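Long-range contacts in extracellular solute-binding protein, family 1 (Bifidobacterium longum subsp. infantis, PDB 6FTH), which probably binds human milk oligosaccharides outside the cell and hands them to an ABC transporter for uptake: residues Glu104-Asp109 with Tyr138-Ser143; Pro124-Leu129 with Ala334-Asp339; Thr131-His136 with Asp515-Lys520; Gly221-Phe226 with Lys446-Asp451; Asn239-Ser244 with Ile509-Tyr514. All coordinates share one frame; numbering follows the deposited sequence.

Interaction 1. Residues Glu104-Asp109 with Tyr138-Ser143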
# COMPACT_ATOMS: atom_id res chain seq x y z
N GLU A 104 -2.15 13.51 -22.68
CA GLU A 104 -2.28 14.94 -22.43
C GLU A 104 -1.57 15.31 -21.13
O GLU A 104 -1.72 14.62 -20.11
CB GLU A 104 -3.76 15.27 -22.30
CG GLU A 104 -4.07 16.72 -21.95
CD GLU A 104 -4.32 17.56 -23.18
OE1 GLU A 104 -4.01 17.08 -24.30
OE2 GLU A 104 -4.83 18.68 -23.02
N ASP A 105 -0.84 16.41 -21.16
CA ASP A 105 -0.25 16.99 -19.95
C ASP A 105 -1.35 17.76 -19.24
O ASP A 105 -1.67 18.89 -19.60
CB ASP A 105 0.92 17.89 -20.31
CG ASP A 105 1.55 18.59 -19.10
OD1 ASP A 105 1.12 18.36 -17.94
OD2 ASP A 105 2.47 19.39 -19.31
N LEU A 106 -1.95 17.12 -18.23
CA LEU A 106 -3.08 17.69 -17.52
C LEU A 106 -2.72 18.89 -16.67
O LEU A 106 -3.61 19.64 -16.26
CB LEU A 106 -3.72 16.61 -16.64
CG LEU A 106 -4.28 15.42 -17.41
CD1 LEU A 106 -4.52 14.22 -16.48
CD2 LEU A 106 -5.58 15.83 -18.11
N SER A 107 -1.43 19.11 -16.39
CA SER A 107 -1.05 20.31 -15.65
C SER A 107 -1.43 21.58 -16.39
O SER A 107 -1.60 22.63 -15.75
CB SER A 107 0.45 20.33 -15.39
OG SER A 107 1.17 20.62 -16.58
N LYS A 108 -1.57 21.52 -17.72
CA LYS A 108 -1.97 22.66 -18.54
C LYS A 108 -3.48 22.85 -18.58
O LYS A 108 -3.95 23.85 -19.12
CB LYS A 108 -1.49 22.49 -19.98
CG LYS A 108 0.02 22.34 -20.16
CD LYS A 108 0.76 23.56 -19.64
CE LYS A 108 2.26 23.48 -19.92
NZ LYS A 108 2.91 22.35 -19.18
N ASP A 109 -4.24 21.90 -18.03
CA ASP A 109 -5.70 21.86 -18.16
C ASP A 109 -6.41 22.09 -16.83
O ASP A 109 -7.63 21.88 -16.75
CB ASP A 109 -6.14 20.51 -18.73
CG ASP A 109 -5.66 20.28 -20.14
OD1 ASP A 109 -5.50 21.27 -20.88
OD2 ASP A 109 -5.46 19.10 -20.53
N TYR A 138 0.70 13.62 -16.17
CA TYR A 138 -0.04 12.81 -17.13
C TYR A 138 -1.07 11.90 -16.48
O TYR A 138 -1.79 11.17 -17.19
CB TYR A 138 0.91 11.97 -17.98
CG TYR A 138 1.91 12.82 -18.71
CD1 TYR A 138 1.52 13.56 -19.82
CD2 TYR A 138 3.23 12.90 -18.29
CE1 TYR A 138 2.42 14.37 -20.49
CE2 TYR A 138 4.15 13.70 -18.96
CZ TYR A 138 3.73 14.43 -20.06
OH TYR A 138 4.62 15.23 -20.73
N ALA A 139 -1.14 11.90 -15.15
CA ALA A 139 -2.08 11.08 -14.42
C ALA A 139 -2.60 11.89 -13.25
O ALA A 139 -1.86 12.71 -12.69
CB ALA A 139 -1.41 9.82 -13.87
N LEU A 140 -3.86 11.70 -12.92
CA LEU A 140 -4.37 12.27 -11.68
C LEU A 140 -4.32 11.23 -10.57
O LEU A 140 -4.56 10.04 -10.81
CB LEU A 140 -5.83 12.73 -11.81
CG LEU A 140 -6.14 13.75 -12.90
CD1 LEU A 140 -7.60 14.17 -12.87
CD2 LEU A 140 -5.25 14.99 -12.74
N PRO A 141 -4.03 11.65 -9.35
CA PRO A 141 -4.12 10.73 -8.21
C PRO A 141 -5.54 10.68 -7.66
O PRO A 141 -6.42 11.44 -8.06
CB PRO A 141 -3.19 11.40 -7.19
CG PRO A 141 -3.38 12.86 -7.45
CD PRO A 141 -3.62 13.00 -8.93
N SER A 142 -5.74 9.77 -6.70
CA SER A 142 -6.95 9.75 -5.89
C SER A 142 -6.58 9.85 -4.41
O SER A 142 -5.44 9.59 -4.03
CB SER A 142 -7.72 8.43 -6.08
OG SER A 142 -6.88 7.32 -5.77
N SER A 143 -7.58 10.21 -3.58
CA SER A 143 -7.46 10.16 -2.13
C SER A 143 -8.72 9.56 -1.54
O SER A 143 -9.81 10.11 -1.74
CB SER A 143 -7.25 11.55 -1.53
OG SER A 143 -7.59 11.57 -0.15
O HOH W 1 -3.18 12.42 -19.23
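The ring of Tyr138 lies against the backbone of Glu104 and Asp105: its CD1 comes to 3.4 Å from Glu104 O, and its CE1 stands 3.8 Å from Asp105 CA. CB of Tyr138 points away from the loop 104-109, but with CG set beside the backbone N (chi1 -58°) the ring runs back to it. Farther along, Leu106 points toward strand 140-143, and its CD1 meets CD2 of Leu140 at 3.9 Å, the two side chains crossing at about a right angle. One water bridges the backbones, 2.8 Å from Glu104 O and equally close to Tyr138 O. Both segments border strand 339-343, an outermost strand of a four-stranded sheet, consistent with the type 2 periplasmic-binding fold of its family; Glu104 bonds through its backbone to Leu343, and Leu140 to Phe341. Behind the first shell, Asp105 shapes the loop. Its OD1 accepts Ser107 N in an Asx turn and also Ser107 OG at 2.6 Å, both from the same face of the carboxylate, while Met137 N is a further donor. OD2 is met from above that plane by Lys108 NZ at 3.0 Å, a salt bridge across the 3-10 turn. Glu104 OE1 forms its own salt bridge with Lys350.

Interaction 2. Residues Pro124-Leu129 with Ala334-Asp339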
# COMPACT_ATOMS: atom_id res chain seq x y z
N PRO A 124 -1.71 19.04 -1.18
CA PRO A 124 -0.63 19.31 -2.15
C PRO A 124 0.27 18.12 -2.46
O PRO A 124 0.82 18.06 -3.57
CB PRO A 124 0.16 20.45 -1.49
CG PRO A 124 -0.24 20.44 -0.04
CD PRO A 124 -1.66 19.95 -0.03
N ASP A 125 0.43 17.17 -1.54
CA ASP A 125 1.31 16.04 -1.79
C ASP A 125 0.69 15.08 -2.78
O ASP A 125 1.41 14.26 -3.36
CB ASP A 125 1.63 15.29 -0.49
CG ASP A 125 2.75 15.94 0.30
OD1 ASP A 125 3.24 17.02 -0.11
OD2 ASP A 125 3.16 15.35 1.33
N ALA A 126 -0.63 15.15 -2.97
CA ALA A 126 -1.26 14.35 -4.01
C ALA A 126 -0.84 14.84 -5.39
O ALA A 126 -0.52 14.04 -6.27
CB ALA A 126 -2.78 14.37 -3.87
N GLN A 127 -0.79 16.16 -5.57
CA GLN A 127 -0.32 16.69 -6.85
C GLN A 127 1.13 16.29 -7.10
O GLN A 127 1.49 15.93 -8.22
CB GLN A 127 -0.47 18.21 -6.87
CG GLN A 127 0.03 18.83 -8.15
CD GLN A 127 -0.31 20.31 -8.26
OE1 GLN A 127 -0.55 20.99 -7.26
NE2 GLN A 127 -0.32 20.82 -9.49
N LYS A 128 1.96 16.35 -6.06
CA LYS A 128 3.36 15.94 -6.25
C LYS A 128 3.47 14.49 -6.70
O LYS A 128 4.38 14.13 -7.44
CB LYS A 128 4.11 16.09 -4.94
CG LYS A 128 4.27 17.53 -4.50
CD LYS A 128 5.21 17.62 -3.31
CE LYS A 128 5.49 19.05 -2.94
NZ LYS A 128 6.42 19.07 -1.77
N LEU A 129 2.56 13.64 -6.23
CA LEU A 129 2.65 12.22 -6.52
C LEU A 129 2.65 11.94 -8.01
O LEU A 129 3.27 10.96 -8.45
CB LEU A 129 1.49 11.50 -5.85
CG LEU A 129 1.53 9.97 -5.79
CD1 LEU A 129 2.73 9.48 -4.97
CD2 LEU A 129 0.21 9.43 -5.22
N ALA A 334 -1.73 5.14 3.37
CA ALA A 334 -2.68 4.40 2.57
C ALA A 334 -3.65 5.30 1.83
O ALA A 334 -4.63 4.80 1.26
CB ALA A 334 -3.47 3.45 3.47
N GLU A 335 -3.40 6.60 1.78
CA GLU A 335 -4.45 7.51 1.34
C GLU A 335 -4.50 7.68 -0.19
O GLU A 335 -5.61 7.68 -0.76
CB GLU A 335 -4.26 8.88 2.01
CG GLU A 335 -5.40 9.85 1.70
CD GLU A 335 -5.27 11.19 2.33
OE1 GLU A 335 -4.42 11.39 3.23
OE2 GLU A 335 -6.03 12.08 1.90
N PHE A 336 -3.35 7.81 -0.86
CA PHE A 336 -3.27 8.21 -2.26
C PHE A 336 -2.88 7.06 -3.18
O PHE A 336 -2.11 6.17 -2.82
CB PHE A 336 -2.19 9.28 -2.47
CG PHE A 336 -2.39 10.53 -1.65
CD1 PHE A 336 -3.62 11.13 -1.53
CD2 PHE A 336 -1.32 11.12 -1.01
CE1 PHE A 336 -3.78 12.30 -0.77
CE2 PHE A 336 -1.48 12.27 -0.26
CZ PHE A 336 -2.72 12.84 -0.12
N GLU A 337 -3.39 7.13 -4.41
CA GLU A 337 -2.98 6.26 -5.50
C GLU A 337 -2.70 7.15 -6.71
O GLU A 337 -3.33 8.20 -6.88
CB GLU A 337 -4.08 5.22 -5.84
CG GLU A 337 -4.37 4.25 -4.69
CD GLU A 337 -3.23 3.27 -4.43
OE1 GLU A 337 -2.42 2.99 -5.35
OE2 GLU A 337 -3.14 2.77 -3.29
N ALA A 338 -1.75 6.73 -7.54
CA ALA A 338 -1.18 7.62 -8.55
C ALA A 338 -1.63 7.36 -9.98
O ALA A 338 -1.13 8.03 -10.89
CB ALA A 338 0.34 7.51 -8.50
N ASP A 339 -2.57 6.44 -10.21
CA ASP A 339 -2.88 5.95 -11.55
C ASP A 339 -4.35 6.14 -11.92
O ASP A 339 -4.94 5.29 -12.57
CB ASP A 339 -2.52 4.47 -11.66
CG ASP A 339 -3.41 3.58 -10.80
OD1 ASP A 339 -3.83 3.99 -9.70
OD2 ASP A 339 -3.69 2.45 -11.22
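Ala126 sets its methyl on the ring of Phe336: CB lies 4.0 Å from the ring centroid and only 16° off the normal, a CH-pi contact displaced slightly toward the rim. CB of the preceding Glu335 lies over the opposite face, also toward the rim, so each face has one CB near it. Asp125 CB stands obliquely to the ring, 4.3 Å from Phe336 CE2. The second bump is Leu129, whose CG is anti to the backbone N (chi1 -169°); its CD2 fills the hollow between Phe336 CB, at 3.7 Å, and Ala338 CB, at 3.8 Å. Helix 124-130 thereby sits on strand 336-337, which pairs antiparallel with strand 140-143 before the chain turns a corner at Ala338 and enters strand 339-343 of a larger sheet. The short strand pair is consistent with a connection of the hinge kind seen in solute-binding proteins. An alanine in place of Phe336 would probably open a gap between the Ala126 and Glu335 CB atoms, while Leu129 CD2 could still touch the remaining CB. Glu337 points away from the helix, but CD2 of Leu129 also reaches its carbonyl carbon at 4.0 Å.

Interaction 3. Residues Thr131-His136 with Asp515-Lys520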
# COMPACT_ATOMS: atom_id res chain seq x y z
N THR A 131 3.25 14.48 -10.53
CA THR A 131 3.84 15.59 -11.26
C THR A 131 5.36 15.45 -11.24
O THR A 131 5.96 15.33 -10.17
CB THR A 131 3.47 16.93 -10.62
OG1 THR A 131 2.05 17.11 -10.66
CG2 THR A 131 4.14 18.07 -11.36
N ASP A 132 5.98 15.50 -12.42
CA ASP A 132 7.43 15.39 -12.50
C ASP A 132 8.09 16.72 -12.17
O ASP A 132 7.42 17.75 -12.04
CB ASP A 132 7.85 14.80 -13.85
CG ASP A 132 7.58 15.73 -15.03
OD1 ASP A 132 7.56 16.96 -14.87
OD2 ASP A 132 7.38 15.19 -16.14
N PRO A 133 9.41 16.73 -11.95
CA PRO A 133 10.06 17.99 -11.56
C PRO A 133 10.01 19.04 -12.65
O PRO A 133 10.08 20.24 -12.34
CB PRO A 133 11.50 17.57 -11.22
CG PRO A 133 11.45 16.07 -11.10
CD PRO A 133 10.39 15.64 -12.06
N GLU A 134 9.86 18.63 -13.92
CA GLU A 134 9.62 19.59 -14.99
C GLU A 134 8.18 20.10 -15.01
O GLU A 134 7.87 21.01 -15.78
CB GLU A 134 9.97 18.98 -16.35
CG GLU A 134 11.44 19.19 -16.77
CD GLU A 134 11.85 20.67 -16.74
OE1 GLU A 134 12.35 21.12 -15.69
OE2 GLU A 134 11.66 21.37 -17.76
N GLY A 135 7.31 19.54 -14.18
CA GLY A 135 5.99 20.09 -14.00
C GLY A 135 4.91 19.41 -14.82
O GLY A 135 3.75 19.82 -14.73
N HIS A 136 5.25 18.40 -15.61
CA HIS A 136 4.23 17.69 -16.36
C HIS A 136 3.48 16.72 -15.46
O HIS A 136 4.04 16.16 -14.52
CB HIS A 136 4.84 16.91 -17.53
CG HIS A 136 5.67 17.75 -18.45
ND1 HIS A 136 5.46 19.10 -18.60
CD2 HIS A 136 6.72 17.43 -19.24
CE1 HIS A 136 6.35 19.58 -19.46
NE2 HIS A 136 7.12 18.58 -19.86
N ASP A 515 17.06 14.29 -3.82
CA ASP A 515 17.54 15.66 -3.69
C ASP A 515 16.74 16.62 -4.57
O ASP A 515 16.33 17.69 -4.13
CB ASP A 515 19.03 15.73 -4.02
CG ASP A 515 19.91 15.08 -2.98
OD1 ASP A 515 19.43 14.80 -1.86
OD2 ASP A 515 21.09 14.86 -3.27
N ILE A 516 16.52 16.24 -5.83
CA ILE A 516 15.76 17.10 -6.76
C ILE A 516 14.40 17.43 -6.18
O ILE A 516 13.95 18.59 -6.21
CB ILE A 516 15.64 16.41 -8.13
CG1 ILE A 516 16.99 16.45 -8.87
CG2 ILE A 516 14.54 17.05 -8.98
CD1 ILE A 516 17.04 15.58 -10.13
N TYR A 517 13.71 16.42 -5.62
CA TYR A 517 12.33 16.61 -5.15
C TYR A 517 12.25 17.26 -3.77
O TYR A 517 11.25 17.91 -3.46
CB TYR A 517 11.61 15.26 -5.11
CG TYR A 517 10.96 14.83 -6.39
CD1 TYR A 517 11.64 14.06 -7.33
CD2 TYR A 517 9.62 15.15 -6.64
CE1 TYR A 517 11.00 13.64 -8.49
CE2 TYR A 517 9.00 14.74 -7.79
CZ TYR A 517 9.68 13.98 -8.71
OH TYR A 517 9.01 13.57 -9.85
N THR A 518 13.26 17.13 -2.93
CA THR A 518 13.12 17.52 -1.53
C THR A 518 14.03 18.65 -1.08
O THR A 518 13.77 19.22 -0.02
CB THR A 518 13.31 16.31 -0.59
OG1 THR A 518 12.85 16.67 0.71
CG2 THR A 518 14.73 15.97 -0.47
N LYS A 519 15.06 18.99 -1.85
CA LYS A 519 16.06 19.95 -1.41
C LYS A 519 16.11 21.13 -2.37
O LYS A 519 15.90 20.98 -3.58
CB LYS A 519 17.45 19.30 -1.32
CG LYS A 519 17.53 18.24 -0.24
CD LYS A 519 18.92 17.64 -0.11
CE LYS A 519 18.90 16.43 0.82
NZ LYS A 519 20.21 15.75 0.86
N LYS A 520 16.38 22.31 -1.80
CA LYS A 520 16.45 23.54 -2.60
C LYS A 520 17.73 23.57 -3.42
O LYS A 520 18.65 22.76 -3.19
CB LYS A 520 16.35 24.78 -1.70
CG LYS A 520 17.51 24.97 -0.72
CD LYS A 520 17.35 26.26 0.11
CE LYS A 520 17.56 27.51 -0.74
NZ LYS A 520 17.39 28.80 0.00
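Pro133 lays its ring against the outer end of Tyr517, the two side chains crossing at about a right angle. CG of the proline is 3.6 Å from Tyr517 CE1 and equally near CZ, and its CD comes to 3.3 Å from Tyr517 OH. Pro133 also touches Ile516, whose CG2, anti to the backbone N, stands 3.8 Å from Pro133 CB; the proline thus meets two consecutive residues of the helix. On another side of the phenol, Thr131 O lies at the ring edge, near its plane, 3.5 Å from Tyr517 OH. That hydroxyl has a weak hydrogen bond to Asn454 O, outside the contact. The proline occupies the second position of a type I beta turn, Asp132-Gly135, in the connection from helix 124-130 to strand 140-143, and this turn leans on the last turn of the C-terminal helix 503-518. Gly135 N closes the turn on Asp132 O at 2.8 Å; just outside it, Asp132 N bonds to His136 O at 2.9 Å, and His136 N to Asp132 OD1 at 2.8 Å, from above the carboxylate plane. Gly135 takes a positive phi of 97°, at which a CB would press on the preceding carbonyl O. Replacing Tyr517 by an alanine would probably leave Pro133 CD without the phenol it rests on and CG with less contact, though Ile516 and Trp513 would stay beside the proline. At the helix end, Lys519 reaches Asp515 with an extended side chain, a salt bridge from NZ to OD1 at 3.0 Å, and the same NZ donates to Gly240 O.

Interaction 4. Residues Gly221-Phe226 with Lys446-Asp451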
# COMPACT_ATOMS: atom_id res chain seq x y z
N GLY A 221 15.75 1.16 13.76
CA GLY A 221 15.85 2.57 13.49
C GLY A 221 15.85 2.95 12.03
O GLY A 221 16.10 4.11 11.71
N ILE A 222 15.57 2.00 11.13
CA ILE A 222 15.40 2.26 9.70
C ILE A 222 13.91 2.31 9.40
O ILE A 222 13.19 1.33 9.65
CB ILE A 222 16.12 1.21 8.84
CG1 ILE A 222 17.64 1.36 8.97
CG2 ILE A 222 15.70 1.32 7.35
CD1 ILE A 222 18.44 0.26 8.29
N VAL A 223 13.45 3.44 8.87
CA VAL A 223 12.03 3.63 8.56
C VAL A 223 11.70 2.91 7.26
O VAL A 223 12.27 3.22 6.20
CB VAL A 223 11.67 5.12 8.43
CG1 VAL A 223 10.17 5.27 8.19
CG2 VAL A 223 12.09 5.88 9.65
N THR A 224 10.78 1.96 7.31
CA THR A 224 10.30 1.31 6.10
C THR A 224 9.12 2.07 5.49
O THR A 224 8.49 2.92 6.12
CB THR A 224 9.90 -0.16 6.34
OG1 THR A 224 8.77 -0.22 7.23
CG2 THR A 224 11.02 -0.97 6.97
N GLY A 225 8.86 1.77 4.22
CA GLY A 225 7.74 2.37 3.51
C GLY A 225 7.13 1.39 2.54
O GLY A 225 7.15 1.57 1.32
N PHE A 226 6.56 0.33 3.10
CA PHE A 226 6.22 -0.83 2.30
C PHE A 226 4.86 -0.74 1.59
O PHE A 226 4.50 -1.69 0.87
CB PHE A 226 6.35 -2.13 3.12
CG PHE A 226 7.78 -2.52 3.48
CD1 PHE A 226 8.88 -2.01 2.81
CD2 PHE A 226 8.01 -3.41 4.51
CE1 PHE A 226 10.17 -2.41 3.16
CE2 PHE A 226 9.27 -3.78 4.88
CZ PHE A 226 10.37 -3.28 4.19
N LYS A 446 13.29 13.96 5.82
CA LYS A 446 14.71 13.67 5.94
C LYS A 446 15.00 12.20 6.24
O LYS A 446 16.10 11.73 5.91
CB LYS A 446 15.36 14.57 7.00
CG LYS A 446 15.20 16.04 6.61
CD LYS A 446 16.18 16.96 7.31
CE LYS A 446 15.77 17.19 8.73
NZ LYS A 446 16.91 17.89 9.44
N ASP A 447 14.03 11.45 6.78
CA ASP A 447 14.24 10.07 7.22
C ASP A 447 13.34 9.09 6.47
O ASP A 447 13.11 7.97 6.95
CB ASP A 447 14.02 9.93 8.73
CG ASP A 447 14.87 10.86 9.56
OD1 ASP A 447 16.02 11.11 9.18
OD2 ASP A 447 14.39 11.32 10.62
N TYR A 448 12.84 9.50 5.31
CA TYR A 448 11.89 8.72 4.52
C TYR A 448 11.95 9.27 3.11
O TYR A 448 11.86 10.49 2.93
CB TYR A 448 10.47 8.91 5.10
CG TYR A 448 9.37 8.11 4.41
CD1 TYR A 448 9.09 6.83 4.82
CD2 TYR A 448 8.61 8.67 3.39
CE1 TYR A 448 8.08 6.10 4.20
CE2 TYR A 448 7.59 7.95 2.79
CZ TYR A 448 7.36 6.68 3.20
OH TYR A 448 6.36 5.95 2.58
N ILE A 449 12.13 8.40 2.12
CA ILE A 449 12.08 8.82 0.72
C ILE A 449 10.62 9.09 0.36
O ILE A 449 9.84 8.13 0.32
CB ILE A 449 12.69 7.76 -0.19
CG1 ILE A 449 14.15 7.48 0.21
CG2 ILE A 449 12.56 8.20 -1.64
CD1 ILE A 449 14.68 6.20 -0.41
N PRO A 450 10.21 10.33 0.14
CA PRO A 450 8.78 10.59 -0.08
C PRO A 450 8.21 9.85 -1.27
O PRO A 450 8.90 9.56 -2.27
CB PRO A 450 8.70 12.11 -0.26
CG PRO A 450 9.86 12.62 0.53
CD PRO A 450 10.96 11.60 0.26
N ASP A 451 6.92 9.53 -1.15
CA ASP A 451 6.25 8.72 -2.15
C ASP A 451 6.27 9.37 -3.53
O ASP A 451 6.15 8.66 -4.53
CB ASP A 451 4.81 8.50 -1.70
CG ASP A 451 4.70 7.80 -0.36
OD1 ASP A 451 5.68 7.16 0.07
OD2 ASP A 451 3.60 7.88 0.27
O HOH W 2 13.50 5.60 5.36
O HOH W 3 15.32 5.74 8.37
O HOH W 4 4.90 3.70 1.12
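Val223 and Tyr448 bury the most surface where two irregular loops meet in what is probably a two-lobed solute-binding fold, one loop leading to strand 235-238 and the other to the long helix 457-484; no direct hydrogen bond joins the segments. Val223 points toward the other loop. Its CG1, anti to the backbone N (chi1 -177°), touches the ring edge of Tyr448 at CD1, 3.9 Å away, the side chains crossing at about a right angle. CB of the same valine rests 3.5 Å from Asp447 O. Around that carbonyl two waters join the backbones: one lies 2.8 Å from Val223 O and 2.9 Å from Asp447 O, while the other accepts from Val223 N and has a weak bond to Asp447 O. The Asp447 carboxylate turns to other partners, Asp443 N and Asn239 N. Farther along, Thr224 O lies in the plane of the Tyr448 ring, 3.7 Å from CE1, and Gly225 CA stands 3.8 Å from the same atom. A CB on Gly225 would collide with CE1, so glycine lets the backbone come this near. The phenol is fixed at its tip, where Tyr448 OH donates at 2.9 Å to the syn lone pair of Asp451 OD1.

Interaction 5. Residues Asn239-Ser244 with Ile509-Tyr514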
# COMPACT_ATOMS: atom_id res chain seq x y z
N ASN A 239 18.55 11.46 7.74
CA ASN A 239 19.28 12.73 7.75
C ASN A 239 19.52 13.25 6.34
O ASN A 239 20.55 13.88 6.07
CB ASN A 239 20.63 12.60 8.47
CG ASN A 239 20.53 11.89 9.78
OD1 ASN A 239 21.12 10.81 9.98
ND2 ASN A 239 19.77 12.46 10.67
N GLY A 240 18.60 13.00 5.42
CA GLY A 240 18.71 13.47 4.04
C GLY A 240 19.64 12.68 3.16
O GLY A 240 19.92 13.11 2.03
N VAL A 241 20.12 11.53 3.64
CA VAL A 241 21.07 10.68 2.93
C VAL A 241 20.36 9.38 2.59
O VAL A 241 19.84 8.70 3.48
CB VAL A 241 22.33 10.42 3.77
CG1 VAL A 241 23.33 9.57 3.01
CG2 VAL A 241 22.96 11.74 4.25
N VAL A 242 20.34 9.04 1.30
CA VAL A 242 19.73 7.80 0.84
C VAL A 242 20.75 6.67 0.91
O VAL A 242 21.92 6.84 0.51
CB VAL A 242 19.21 7.98 -0.59
CG1 VAL A 242 18.79 6.63 -1.15
CG2 VAL A 242 18.02 8.96 -0.60
N LYS A 243 20.31 5.52 1.40
CA LYS A 243 21.12 4.32 1.48
C LYS A 243 20.27 3.12 1.08
O LYS A 243 19.04 3.20 0.99
CB LYS A 243 21.72 4.15 2.87
CG LYS A 243 22.58 5.35 3.27
CD LYS A 243 23.06 5.25 4.67
CE LYS A 243 24.02 6.39 4.98
NZ LYS A 243 24.59 6.24 6.36
N SER A 244 20.94 1.99 0.84
CA SER A 244 20.24 0.72 0.73
C SER A 244 20.36 -0.06 2.03
O SER A 244 21.45 -0.20 2.58
CB SER A 244 20.78 -0.14 -0.41
OG SER A 244 20.11 -1.41 -0.45
N ILE A 509 21.30 6.98 -7.84
CA ILE A 509 20.13 7.43 -8.59
C ILE A 509 19.03 7.89 -7.64
O ILE A 509 18.46 8.98 -7.81
CB ILE A 509 19.64 6.32 -9.54
CG1 ILE A 509 20.62 6.19 -10.70
CG2 ILE A 509 18.23 6.62 -10.03
CD1 ILE A 509 20.36 4.96 -11.60
N TRP A 510 18.75 7.10 -6.59
CA TRP A 510 17.71 7.49 -5.65
C TRP A 510 18.12 8.74 -4.89
O TRP A 510 17.28 9.62 -4.64
CB TRP A 510 17.36 6.35 -4.70
CG TRP A 510 16.35 5.42 -5.29
CD1 TRP A 510 16.55 4.12 -5.64
CD2 TRP A 510 14.98 5.72 -5.58
NE1 TRP A 510 15.37 3.59 -6.14
CE2 TRP A 510 14.41 4.56 -6.13
CE3 TRP A 510 14.19 6.87 -5.46
CZ2 TRP A 510 13.07 4.50 -6.53
CZ3 TRP A 510 12.85 6.80 -5.86
CH2 TRP A 510 12.31 5.63 -6.39
N GLN A 511 19.40 8.86 -4.51
CA GLN A 511 19.83 10.09 -3.85
C GLN A 511 19.59 11.30 -4.73
O GLN A 511 19.16 12.36 -4.26
CB GLN A 511 21.30 10.02 -3.46
CG GLN A 511 21.81 11.28 -2.76
CD GLN A 511 21.43 11.33 -1.29
OE1 GLN A 511 21.91 10.53 -0.49
NE2 GLN A 511 20.61 12.31 -0.92
N LYS A 512 19.92 11.18 -6.02
CA LYS A 512 19.77 12.31 -6.93
C LYS A 512 18.32 12.76 -7.01
O LYS A 512 18.03 13.95 -6.89
CB LYS A 512 20.27 11.91 -8.32
CG LYS A 512 20.11 13.02 -9.36
CD LYS A 512 20.66 12.63 -10.69
CE LYS A 512 19.79 11.61 -11.35
NZ LYS A 512 20.23 11.25 -12.75
N TRP A 513 17.40 11.83 -7.24
CA TRP A 513 16.00 12.24 -7.38
C TRP A 513 15.41 12.68 -6.05
O TRP A 513 14.62 13.63 -5.99
CB TRP A 513 15.19 11.12 -8.00
CG TRP A 513 15.55 10.95 -9.44
CD1 TRP A 513 16.32 9.97 -9.99
CD2 TRP A 513 15.26 11.88 -10.50
NE1 TRP A 513 16.51 10.21 -11.34
CE2 TRP A 513 15.89 11.38 -11.66
CE3 TRP A 513 14.55 13.08 -10.57
CZ2 TRP A 513 15.77 12.03 -12.90
CZ3 TRP A 513 14.44 13.72 -11.80
CH2 TRP A 513 15.06 13.19 -12.95
N TYR A 514 15.81 12.02 -4.96
CA TYR A 514 15.41 12.50 -3.65
C TYR A 514 15.83 13.95 -3.45
O TYR A 514 15.04 14.79 -2.98
CB TYR A 514 16.04 11.59 -2.60
CG TYR A 514 15.90 12.05 -1.19
CD1 TYR A 514 14.78 11.73 -0.43
CD2 TYR A 514 16.91 12.77 -0.60
CE1 TYR A 514 14.66 12.15 0.90
CE2 TYR A 514 16.82 13.18 0.72
CZ TYR A 514 15.69 12.86 1.47
OH TYR A 514 15.61 13.30 2.79
O HOH W 5 23.71 8.52 -0.81
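Trp510 begins the contact with its CB, which stands 3.8 Å from Val242 CG1; its indole leads away and meets the ring of Phe235. Gln511 follows and carries both direct hydrogen bonds. Its chain leaves with CG anti to the backbone N and bends at chi2 (80°), and its amide faces the backbone of the strand. NE2 donates to Gly240 O at 3.1 Å, almost straight (167°) and close to the glutamine's own amide plane, and has another acceptor in Asp515 OD1. OE1 accepts Val242 N at 2.8 Å from above its carbonyl plane. The amide thus takes the C=O and N-H on either side of Val241, much as a neighbouring strand would. A water adds a third link, 2.7 Å from Gln511 OE1 and 2.8 Å from Val242 O. The strand so covered, 241-244, is half of a two-stranded antiparallel hairpin with 235-238; its axis and that of helix segment 509-514 approach to 7.8 Å and run roughly antiparallel, at 153°. One turn beyond Trp510, Tyr514 presents a ring face to Val242 CG2, a CH-pi contact 4.2 Å from the centroid. The two side chains slide past each other in opposite directions. The phenol reaches back to the bend before the strand, where Tyr514 OH stands 3.3 Å from Gly240 CA and forms a hydrogen bond with Val445 O.

Overall arrangement
Interactions 1 and 2, centres about 11 Å apart, share the two-stranded sheet of 140-143 and 336-337, where Ser142 pairs with Glu337. Interaction 3 follows helix 124-130 directly in sequence and shares helix 503-518 with interaction 5, their centres about 14 Å apart; Lys519 and Pro133 touch residues of that contact. Interactions 4 and 5, centres about 11 Å apart, are joined through Lys446 and Asp447 to Asn239 and Gly240, and Leu129 of interaction 2 touches Asp451 of interaction 4. The segments of interactions 1, 2 and 3 alternate along the chain; interactions 4 and 5 cross each other inside the loop closed by interaction 3. This is consistent with a solute-binding fold, in which distant parts of the chain meet.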